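Local coordinates for putative GGDEF domain protein (Pseudomonas aeruginosa, PDB 7E6G) that probably condenses two GTP molecules into the second messenger cyclic di-GMP, using magnesium, as diguanylate cyclases of the GGDEF family do, at residues A[49-52]-A[53-57]; A[148-151]-A[152-156]; A[235-238]-A[239-243]. One frame throughout, in Å; residues are numbered along the deposited sequence.

Contact 1 of 3, residues A[49-52]-A[53-57]; sequences RISD and GFQSM
I50 sets its CG2 anti to the backbone N and its CG1 anti to the carbonyl carbon (chi1 -76°), and that choice of branch is what meets F54 one turn later. The two side chains lie next to each other and point the same way. CG2 of I50 comes to the edge of the F54 ring, in its plane, 3.9 Å from F54 CE2, and the same edge also passes near the I50 carbonyl oxygen, with F54 CD2 3.4 Å from I50 O. On another side of the helix, Q55 has CG beside its own backbone N (chi1 -55°) and runs on extended, which carries CG back over the preceding turn to 3.3 Å from S51 O.

Beneath these side chains is the plain i to i+4 bonding of an alpha-helix, here the long helix 27-102 that forms the stalk of the protein. F54 N donates to I50 O at 3.1 Å and Q55 N to S51 O at 3.2 Å, the latter with an N-H...O angle of 162°. Equivalent bonds tie G53 N to R49 O and S56 N to D52 O.

Much of the outer surface of this turn is taken up by other chains. F54 makes an edge-to-face contact with an aromatic ring of the chain of another protein, which also packs an aromatic side chain on I50. S51 OG and D52 OD2 are hydrogen-bonded to polar side chains of other protein chains, while Q55 packs on Q55 of the second subunit, its NE2 making a weak hydrogen bond to S51 OG there.

Contact 2 of 3, residues A[148-151]-A[152-156]; sequences DTWG and HDSGD. With G2P (phosphomethylphosphonic acid guanylate ester), chain H.
W150 and S154 meet across a sharp break between two helices, where helix 143-150 ends and helix 152-168 begins in the GGDEF domain, with G151 as both the exit from the first and the N-cap position of the second. S154 points its CB toward W150, and its OG, lying beside the backbone N and anti to the carbonyl carbon (chi1 -64°), reaches the last carbonyl of the first helix: S154 OG donates to W150 O at 2.7 Å. The hydroxyl sits well above the plane of that carbonyl, 50° out of it, and so approaches away from the lone pairs. CB of W150 lies 3.4 Å from the same OG, while the indole itself leads away, with the methyl CG2 of T149 over the centre of one face. W150 NE1 is hydrogen-bonded to E217, and W150 and S154 both rest on V214 of strand 212-214.

G151 turns the chain with a positive phi of 93°. Its carbonyl starts the second helix, accepting G155 N at 3.1 Å in a nearly straight bond that lies in the carbonyl plane.

H152, G155 and D156 border the guanine of the bound GTP analogue. H152 turns the edge of its imidazole to the base, ND1 standing 3.7 Å from G2P N3, and its carbonyl oxygen takes a weak bond from N2. The exocyclic amine comes close to the helix at G155, which has no side chain. One turn on from H152, the D156 carboxylate uses a single oxygen for both of its bonds to the base, OD1 lying 3.0 Å from G2P N2 and 2.7 Å from G2P N1.

Contact 3 of 3, residues A[235-238]-A[239-243]; sequences TYSQ and TVNRA
T235 keeps an extended backbone, psi 155°, and the chain then drops into helical angles from Y236 onward, so T235 occupies the N-cap position of helix 236-252. Its carbonyl receives T239 N at 3.2 Å, nearly straight and in the carbonyl plane. V240 N to Y236 O, N241 N to S237 O and R242 N to Q238 O carry on the helical pattern, their donors tilted about 27° from the carbonyl planes.

The start of the helix is also gripped by a side chain: Q238, with CG beside its own backbone N and the chain extended beyond, brings OE1 to T235 N at 3.0 Å, and the N-H arrives in the plane of the amide carbonyl. This is the bond from the third helical residue back to the N-cap that forms one half of a capping box; the other half is absent, since the T235 side chain makes no capping bond. T239 has OG1 anti to its carbonyl carbon (chi1 -41°), which swings the hydroxyl to 3.2 Å from T235 O; its chief polar partner, however, is H230.

The helix is the crossover of a beta-alpha-beta unit, linking strand 223-229 to strand 258-260, and in that place V240 packs on L135 and M137 of strand 134-140 and the Y236 ring on helix 112-128. V240 CG2 also lies 3.4 Å from Y236 O.

N241 bends back over the preceding turn, its CG 3.4 Å from S237 O. Its OD1 is hydrogen-bonded to R164 of the second subunit, which also makes a weak hydrogen bond to S237 OG, while R242, bent at chi3, forms a salt bridge through NH2 with E234.

Overall arrangement
Contact 1 belongs to the stalk, about 92 Å between centres from contact 2 and 90 Å from contact 3, on the opposite side of the chain's centre. The other two share the GGDEF domain, centres 32 Å apart. All three mix buried and exposed residues, covered by other protein chains in contact 1, the nucleotide and strand 212-214 in contact 2, and the domain's own sheet and helix 112-128, with the second subunit, in contact 3. Contact 1 stays within one helix and holds its apolar pair, I50 and F54, inside the segments; contact 3, whose packing is outward, starts a helix at an N-cap threonine; contact 2 ends one helix, starts the next and reads guanine.

Contact 1 of 3, residues A[49-52]-A[53-57]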
loop_
_atom_site.group_PDB
_atom_site.type_symbol
_atom_site.label_atom_id
_atom_site.label_comp_id
_atom_site.label_asym_id
_atom_site.label_seq_id
_atom_site.Cartn_x
_atom_site.Cartn_y
_atom_site.Cartn_z
ATOM N N ARG A 49 44.595 -0.391 0.471
ATOM C CA ARG A 49 44.038 0.782 0.956
ATOM C C ARG A 49 43.195 1.468 -0.050
ATOM O O ARG A 49 42.262 1.981 0.274
ATOM C CB ARG A 49 45.121 1.646 1.469
ATOM C CG ARG A 49 44.645 2.909 2.085
ATOM C CD ARG A 49 45.695 3.623 2.814
ATOM N NE ARG A 49 46.722 4.029 1.917
ATOM C CZ ARG A 49 47.953 3.590 1.938
ATOM N NH1 ARG A 49 48.725 4.065 1.053
ATOM N NH2 ARG A 49 48.403 2.710 2.794
ATOM N N ILE A 50 43.594 1.502 -1.275
ATOM C CA ILE A 50 42.870 2.088 -2.335
ATOM C C ILE A 50 41.652 1.361 -2.617
ATOM O O ILE A 50 40.688 1.909 -2.764
ATOM C CB ILE A 50 43.707 2.201 -3.572
ATOM C CG1 ILE A 50 44.652 3.315 -3.411
ATOM C CG2 ILE A 50 42.909 2.645 -4.717
ATOM C CD1 ILE A 50 45.746 3.362 -4.411
ATOM N N SER A 51 41.716 0.079 -2.591
ATOM C CA SER A 51 40.639 -0.777 -2.787
ATOM C C SER A 51 39.669 -0.605 -1.710
ATOM O O SER A 51 38.585 -0.547 -1.955
ATOM C CB SER A 51 41.127 -2.171 -2.854
ATOM O OG SER A 51 40.168 -3.056 -3.302
ATOM N N ASP A 52 40.093 -0.454 -0.486
ATOM C CA ASP A 52 39.275 -0.195 0.615
ATOM C C ASP A 52 38.602 1.107 0.480
ATOM O O ASP A 52 37.598 1.242 0.984
ATOM C CB ASP A 52 40.027 -0.308 1.911
ATOM C CG ASP A 52 40.300 -1.685 2.315
ATOM O OD1 ASP A 52 39.922 -2.566 1.696
ATOM O OD2 ASP A 52 40.952 -1.931 3.269
ATOM N N GLY A 53 39.216 2.101 -0.061
ATOM C CA GLY A 53 38.616 3.341 -0.352
ATOM C C GLY A 53 37.529 3.346 -1.356
ATOM O O GLY A 53 36.669 4.089 -1.292
ATOM N N PHE A 54 37.678 2.584 -2.387
ATOM C CA PHE A 54 36.642 2.407 -3.406
ATOM C C PHE A 54 35.411 1.718 -2.829
ATOM O O PHE A 54 34.270 2.103 -3.124
ATOM C CB PHE A 54 37.178 1.596 -4.573
ATOM C CG PHE A 54 37.771 2.423 -5.658
ATOM C CD1 PHE A 54 36.975 2.953 -6.653
ATOM C CD2 PHE A 54 39.135 2.652 -5.704
ATOM C CE1 PHE A 54 37.527 3.720 -7.668
ATOM C CE2 PHE A 54 39.689 3.402 -6.715
ATOM C CZ PHE A 54 38.880 3.938 -7.695
ATOM N N GLN A 55 35.627 0.692 -2.005
ATOM C CA GLN A 55 34.499 -0.019 -1.411
ATOM C C GLN A 55 33.770 0.831 -0.378
ATOM O O GLN A 55 32.554 0.683 -0.215
ATOM C CB GLN A 55 34.973 -1.328 -0.798
ATOM C CG GLN A 55 35.709 -2.174 -1.792
ATOM C CD GLN A 55 36.237 -3.445 -1.188
ATOM O OE1 GLN A 55 35.695 -3.951 -0.206
ATOM N NE2 GLN A 55 37.332 -3.949 -1.745
ATOM N N SER A 56 34.488 1.722 0.317
ATOM C CA SER A 56 33.833 2.667 1.216
ATOM C C SER A 56 32.925 3.609 0.441
ATOM O O SER A 56 31.796 3.892 0.865
ATOM C CB SER A 56 34.884 3.457 1.991
ATOM O OG SER A 56 34.400 3.860 3.258
ATOM N N MET A 57 33.414 4.104 -0.702
ATOM C CA MET A 57 32.609 4.959 -1.574
ATOM C C MET A 57 31.325 4.258 -2.015
ATOM O O MET A 57 30.211 4.804 -1.884
ATOM C CB MET A 57 33.451 5.354 -2.785
ATOM C CG MET A 57 32.799 6.310 -3.755
ATOM S SD MET A 57 34.001 6.969 -4.944
ATOM C CE MET A 57 34.319 5.538 -5.992
#

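Contact 2 of 3, residues A[148-151]-A[152-156]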
loop_
_atom_site.group_PDB
_atom_site.type_symbol
_atom_site.label_atom_id
_atom_site.label_comp_id
_atom_site.label_asym_id
_atom_site.label_seq_id
_atom_site.Cartn_x
_atom_site.Cartn_y
_atom_site.Cartn_z
ATOM N N ASP A 148 -53.700 5.064 28.390
ATOM C CA ASP A 148 -54.510 5.876 29.282
ATOM C C ASP A 148 -54.338 5.460 30.731
ATOM O O ASP A 148 -54.360 6.317 31.624
ATOM C CB ASP A 148 -55.982 5.804 28.869
ATOM C CG ASP A 148 -56.255 6.517 27.533
ATOM O OD1 ASP A 148 -55.429 7.366 27.109
ATOM O OD2 ASP A 148 -57.300 6.239 26.900
ATOM N N THR A 149 -54.135 4.172 30.990
ATOM C CA THR A 149 -53.964 3.702 32.355
ATOM C C THR A 149 -52.525 3.832 32.850
ATOM O O THR A 149 -52.299 4.170 34.018
ATOM C CB THR A 149 -54.418 2.245 32.458
ATOM O OG1 THR A 149 -55.782 2.143 32.040
ATOM C CG2 THR A 149 -54.287 1.748 33.869
ATOM N N TRP A 150 -51.530 3.566 32.009
ATOM C CA TRP A 150 -50.161 3.523 32.501
ATOM C C TRP A 150 -49.241 4.542 31.845
ATOM O O TRP A 150 -48.052 4.584 32.182
ATOM C CB TRP A 150 -49.590 2.109 32.324
ATOM C CG TRP A 150 -50.256 1.082 33.202
ATOM C CD1 TRP A 150 -50.085 0.915 34.547
ATOM C CD2 TRP A 150 -51.210 0.094 32.795
ATOM N NE1 TRP A 150 -50.868 -0.118 35.001
ATOM C CE2 TRP A 150 -51.567 -0.640 33.942
ATOM C CE3 TRP A 150 -51.802 -0.240 31.571
ATOM C CZ2 TRP A 150 -52.490 -1.686 33.901
ATOM C CZ3 TRP A 150 -52.707 -1.286 31.529
ATOM C CH2 TRP A 150 -53.038 -2.000 32.688
ATOM N N GLY A 151 -49.745 5.360 30.932
ATOM C CA GLY A 151 -48.913 6.345 30.277
ATOM C C GLY A 151 -48.319 5.850 28.967
ATOM O O GLY A 151 -48.231 4.656 28.692
ATOM N N HIS A 152 -47.891 6.813 28.151
ATOM C CA HIS A 152 -47.348 6.477 26.846
ATOM C C HIS A 152 -45.978 5.811 26.959
ATOM O O HIS A 152 -45.612 5.013 26.093
ATOM C CB HIS A 152 -47.318 7.736 25.972
ATOM C CG HIS A 152 -48.678 8.145 25.476
ATOM N ND1 HIS A 152 -49.183 7.746 24.255
ATOM C CD2 HIS A 152 -49.654 8.889 26.054
ATOM C CE1 HIS A 152 -50.401 8.235 24.097
ATOM N NE2 HIS A 152 -50.712 8.929 25.176
ATOM N N ASP A 153 -45.218 6.095 28.023
ATOM C CA ASP A 153 -43.941 5.412 28.217
ATOM C C ASP A 153 -44.160 3.920 28.480
ATOM O O ASP A 153 -43.396 3.066 27.999
ATOM C CB ASP A 153 -43.169 6.087 29.357
ATOM C CG ASP A 153 -42.475 7.396 28.920
ATOM O OD1 ASP A 153 -41.489 7.346 28.151
ATOM O OD2 ASP A 153 -42.910 8.490 29.340
ATOM N N SER A 154 -45.239 3.589 29.196
ATOM C CA SER A 154 -45.604 2.196 29.411
ATOM C C SER A 154 -46.013 1.521 28.108
ATOM O O SER A 154 -45.568 0.404 27.813
ATOM C CB SER A 154 -46.732 2.110 30.431
ATOM O OG SER A 154 -46.296 2.591 31.688
ATOM N N GLY A 155 -46.892 2.159 27.331
ATOM C CA GLY A 155 -47.200 1.630 26.017
ATOM C C GLY A 155 -45.965 1.440 25.152
ATOM O O GLY A 155 -45.895 0.496 24.363
ATOM N N ASP A 156 -44.974 2.325 25.288
ATOM C CA ASP A 156 -43.762 2.208 24.483
ATOM C C ASP A 156 -42.982 0.965 24.882
ATOM O O ASP A 156 -42.499 0.210 24.024
ATOM C CB ASP A 156 -42.889 3.460 24.653
ATOM C CG ASP A 156 -43.325 4.642 23.761
ATOM O OD1 ASP A 156 -44.320 4.535 22.995
ATOM O OD2 ASP A 156 -42.652 5.705 23.849
HETATM P PG G2P H . -58.360 -1.169 18.599
HETATM O O1G G2P H . -57.703 -1.736 17.620
HETATM O O2G G2P H . -58.535 -1.965 19.613
HETATM O O3G G2P H . -59.455 -0.501 18.239
HETATM O O3B G2P H . -57.334 -0.097 18.971
HETATM P PB G2P H . -57.020 0.993 20.056
HETATM O O1B G2P H . -55.850 0.605 20.463
HETATM O O2B G2P H . -57.942 1.159 20.999
HETATM C C3A G2P H . -56.893 2.576 19.368
HETATM P PA G2P H . -56.071 2.972 18.006
HETATM O O1A G2P H . -57.302 3.504 17.639
HETATM O O2A G2P H . -55.716 1.596 17.778
HETATM O "O5'" G2P H . -55.271 3.756 18.979
HETATM C "C5'" G2P H . -53.955 3.398 19.384
HETATM C "C4'" G2P H . -53.291 4.473 20.184
HETATM O "O4'" G2P H . -52.043 4.355 19.794
HETATM C "C3'" G2P H . -53.572 5.755 19.607
HETATM O "O3'" G2P H . -54.267 6.478 20.545
HETATM C "C2'" G2P H . -52.206 6.265 19.373
HETATM O "O2'" G2P H . -51.995 7.579 19.683
HETATM C "C1'" G2P H . -51.449 5.442 20.246
HETATM N N9 G2P H . -50.079 5.412 19.899
HETATM C C8 G2P H . -49.731 5.563 18.664
HETATM N N7 G2P H . -48.443 5.509 18.546
HETATM C C5 G2P H . -47.948 5.309 19.687
HETATM C C6 G2P H . -46.710 5.156 20.082
HETATM O O6 G2P H . -45.766 5.205 19.361
HETATM N N1 G2P H . -46.464 4.932 21.412
HETATM C C2 G2P H . -47.507 4.891 22.260
HETATM N N2 G2P H . -47.263 4.680 23.444
HETATM N N3 G2P H . -48.738 5.061 21.806
HETATM C C4 G2P H . -48.970 5.241 20.532
#

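Contact 3 of 3, residues A[235-238]-A[239-243]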
loop_
_atom_site.group_PDB
_atom_site.type_symbol
_atom_site.label_atom_id
_atom_site.label_comp_id
_atom_site.label_asym_id
_atom_site.label_seq_id
_atom_site.Cartn_x
_atom_site.Cartn_y
_atom_site.Cartn_z
ATOM N N THR A 235 -49.458 -5.478 -7.751
ATOM C CA THR A 235 -48.452 -4.637 -7.129
ATOM C C THR A 235 -48.390 -4.903 -5.628
ATOM O O THR A 235 -49.362 -5.367 -5.023
ATOM C CB THR A 235 -48.758 -3.172 -7.406
ATOM O OG1 THR A 235 -47.535 -2.433 -7.344
ATOM C CG2 THR A 235 -49.759 -2.623 -6.391
ATOM N N TYR A 236 -47.224 -4.630 -5.025
ATOM C CA TYR A 236 -47.067 -4.858 -3.585
ATOM C C TYR A 236 -48.046 -4.021 -2.765
ATOM O O TYR A 236 -48.415 -4.410 -1.649
ATOM C CB TYR A 236 -45.623 -4.573 -3.139
ATOM C CG TYR A 236 -45.178 -3.117 -3.247
ATOM C CD1 TYR A 236 -45.490 -2.188 -2.257
ATOM C CD2 TYR A 236 -44.432 -2.679 -4.339
ATOM C CE1 TYR A 236 -45.080 -0.866 -2.371
ATOM C CE2 TYR A 236 -44.024 -1.363 -4.453
ATOM C CZ TYR A 236 -44.352 -0.465 -3.475
ATOM O OH TYR A 236 -43.948 0.840 -3.589
ATOM N N SER A 237 -48.492 -2.884 -3.301
ATOM C CA SER A 237 -49.454 -2.057 -2.580
ATOM C C SER A 237 -50.820 -2.728 -2.501
ATOM O O SER A 237 -51.529 -2.590 -1.499
ATOM C CB SER A 237 -49.565 -0.683 -3.239
ATOM O OG SER A 237 -50.330 0.214 -2.454
ATOM N N GLN A 238 -51.207 -3.464 -3.543
ATOM C CA GLN A 238 -52.502 -4.135 -3.515
ATOM C C GLN A 238 -52.465 -5.336 -2.579
ATOM O O GLN A 238 -53.452 -5.625 -1.884
ATOM C CB GLN A 238 -52.904 -4.535 -4.926
ATOM C CG GLN A 238 -53.210 -3.341 -5.807
ATOM C CD GLN A 238 -53.116 -3.658 -7.290
ATOM O OE1 GLN A 238 -52.221 -4.385 -7.732
ATOM N NE2 GLN A 238 -54.049 -3.116 -8.068
ATOM N N THR A 239 -51.317 -6.018 -2.520
ATOM C CA THR A 239 -51.081 -7.000 -1.466
ATOM C C THR A 239 -51.259 -6.384 -0.082
ATOM O O THR A 239 -51.984 -6.930 0.762
ATOM C CB THR A 239 -49.680 -7.585 -1.584
ATOM O OG1 THR A 239 -49.373 -7.823 -2.960
ATOM C CG2 THR A 239 -49.594 -8.880 -0.802
ATOM N N VAL A 240 -50.557 -5.275 0.186
ATOM C CA VAL A 240 -50.703 -4.621 1.483
ATOM C C VAL A 240 -52.169 -4.295 1.747
ATOM O O VAL A 240 -52.686 -4.560 2.839
ATOM C CB VAL A 240 -49.813 -3.369 1.571
ATOM C CG1 VAL A 240 -50.207 -2.526 2.769
ATOM C CG2 VAL A 240 -48.340 -3.769 1.657
ATOM N N ASN A 241 -52.869 -3.759 0.744
ATOM C CA ASN A 241 -54.273 -3.400 0.926
ATOM C C ASN A 241 -55.115 -4.609 1.316
ATOM O O ASN A 241 -56.013 -4.504 2.159
ATOM C CB ASN A 241 -54.816 -2.751 -0.346
ATOM C CG ASN A 241 -54.460 -1.275 -0.447
ATOM O OD1 ASN A 241 -53.682 -0.743 0.359
ATOM N ND2 ASN A 241 -55.021 -0.607 -1.443
ATOM N N ARG A 242 -54.846 -5.773 0.721
ATOM C CA ARG A 242 -55.663 -6.934 1.064
ATOM C C ARG A 242 -55.351 -7.429 2.472
ATOM O O ARG A 242 -56.268 -7.800 3.222
ATOM C CB ARG A 242 -55.480 -8.054 0.049
ATOM C CG ARG A 242 -56.639 -9.062 0.079
ATOM C CD ARG A 242 -56.278 -10.367 -0.614
ATOM N NE ARG A 242 -55.201 -10.135 -1.568
ATOM C CZ ARG A 242 -55.360 -9.578 -2.772
ATOM N NH1 ARG A 242 -56.560 -9.196 -3.215
ATOM N NH2 ARG A 242 -54.294 -9.407 -3.536
ATOM N N ALA A 243 -54.068 -7.442 2.849
ATOM C CA ALA A 243 -53.721 -7.779 4.227
ATOM C C ALA A 243 -54.425 -6.842 5.202
ATOM O O ALA A 243 -54.937 -7.266 6.247
ATOM C CB ALA A 243 -52.206 -7.711 4.413
#